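Local atomic coordinates of rusticyanin (Thiobacillus ferrooxidans, PDB entry 2CAL), a protein that carries electrons from cytochrome c552 to the A-type oxidase in iron respiration, using a single bound copper ion. Residues 137-140 against 141-144. The protein carries 1 engineered substitution. Numbering follows the deposited sequence.
Sequences CQIP and GMAA. Engineered in segment 141-144: M142 (natural residue His). With CU1 (copper (I) ion), chain B.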
loop_
_atom_site.group_PDB
_atom_site.type_symbol
_atom_site.label_atom_id
_atom_site.label_comp_id
_atom_site.label_asym_id
_atom_site.label_seq_id
_atom_site.Cartn_x
_atom_site.Cartn_y
_atom_site.Cartn_z
ATOM N N CYS A 137 3.752 2.409 -6.466
ATOM C CA CYS A 137 4.469 1.243 -6.953
ATOM C C CYS A 137 5.639 1.658 -7.872
ATOM O O CYS A 137 5.458 2.535 -8.713
ATOM C CB CYS A 137 3.507 0.298 -7.707
ATOM S SG CYS A 137 4.404 -1.182 -8.318
ATOM N N GLN A 138 6.774 1.009 -7.652
ATOM C CA GLN A 138 7.964 1.349 -8.447
ATOM C C GLN A 138 8.201 0.433 -9.649
ATOM O O GLN A 138 9.167 0.650 -10.372
ATOM C CB GLN A 138 9.216 1.253 -7.552
ATOM C CG GLN A 138 9.319 2.440 -6.576
ATOM C CD GLN A 138 10.707 2.493 -5.981
ATOM O OE1 GLN A 138 11.212 1.769 -5.114
ATOM N NE2 GLN A 138 11.410 3.504 -6.459
ATOM N N ILE A 139 7.362 -0.575 -9.879
ATOM C CA ILE A 139 7.561 -1.388 -11.113
ATOM C C ILE A 139 7.400 -0.473 -12.291
ATOM O O ILE A 139 6.404 0.236 -12.362
ATOM C CB ILE A 139 6.575 -2.565 -11.137
ATOM C CG1 ILE A 139 6.842 -3.613 -10.069
ATOM C CG2 ILE A 139 6.585 -3.169 -12.550
ATOM C CD1 ILE A 139 8.048 -4.490 -10.276
ATOM N N PRO A 140 8.337 -0.455 -13.278
ATOM C CA PRO A 140 8.204 0.485 -14.389
ATOM C C PRO A 140 6.862 0.491 -15.066
ATOM O O PRO A 140 6.297 -0.576 -15.356
ATOM C CB PRO A 140 9.328 0.004 -15.345
ATOM C CG PRO A 140 10.369 -0.463 -14.351
ATOM C CD PRO A 140 9.572 -1.250 -13.304
ATOM N N GLY A 141 6.308 1.688 -15.229
ATOM C CA GLY A 141 5.061 1.994 -15.896
ATOM C C GLY A 141 3.824 1.976 -15.026
ATOM O O GLY A 141 2.793 2.478 -15.453
ATOM N N MET A 142 3.904 1.369 -13.836
ATOM C CA MET A 142 2.687 1.199 -13.067
ATOM C C MET A 142 2.133 2.494 -12.459
ATOM O O MET A 142 0.956 2.791 -12.584
ATOM C CB MET A 142 2.922 0.191 -11.951
ATOM C CG MET A 142 3.247 -1.227 -12.425
ATOM S SD MET A 142 1.982 -2.080 -13.351
ATOM C CE MET A 142 2.465 -1.800 -15.059
ATOM N N ALA A 143 3.024 3.272 -11.828
ATOM C CA ALA A 143 2.571 4.571 -11.280
ATOM C C ALA A 143 2.119 5.498 -12.386
ATOM O O ALA A 143 1.169 6.241 -12.188
ATOM C CB ALA A 143 3.709 5.147 -10.454
ATOM N N ALA A 144 2.758 5.477 -13.542
ATOM C CA ALA A 144 2.404 6.285 -14.692
ATOM C C ALA A 144 1.036 5.967 -15.208
ATOM O O ALA A 144 0.395 6.789 -15.835
ATOM C CB ALA A 144 3.445 6.052 -15.801
HETATM CU CU CU1 B . 2.745 -2.220 -9.187
HETATM O O HOH W 1 5.885 2.707 -11.364
#
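The ligand loop of the blue copper (cupredoxin) site, between strands 131-136 and 148-153, turns back here so that M142 packs against C137 and I139. The reversal is a type II beta turn over P140 and G141, the glycine having positive phi; M142 N donates to I139 O at 3.1 Å, with a nearly straight N-H...O angle of 167°. C137 SG binds copper at 2.1 Å, alongside H84 and M147, and also accepts a hydrogen bond from I139 N, 3.4 Å away (162° at the hydrogen). The engineered M142 has CG anti to its carbonyl carbon (chi1 -64°), which lays the chain beside I139, pointing the same way, with CG 3.8 Å from I139 CB. M142 CG lies 3.4 Å from copper; the chi2 bend leaves SD farther, at 4.2 Å, unbonded in this conformer of two; chi3 directs only CE. Inside the loop a water hydrogen-bonds C137 O at 2.7 Å, and it reaches I139 O and A143 N as well. I139 O thus takes both the turn bond and the water, tying the backbone on both segments together. The N-H directed at the thiolate would be expected to draw off some of its negative charge, consistent with tuning of the copper-sulfur bond.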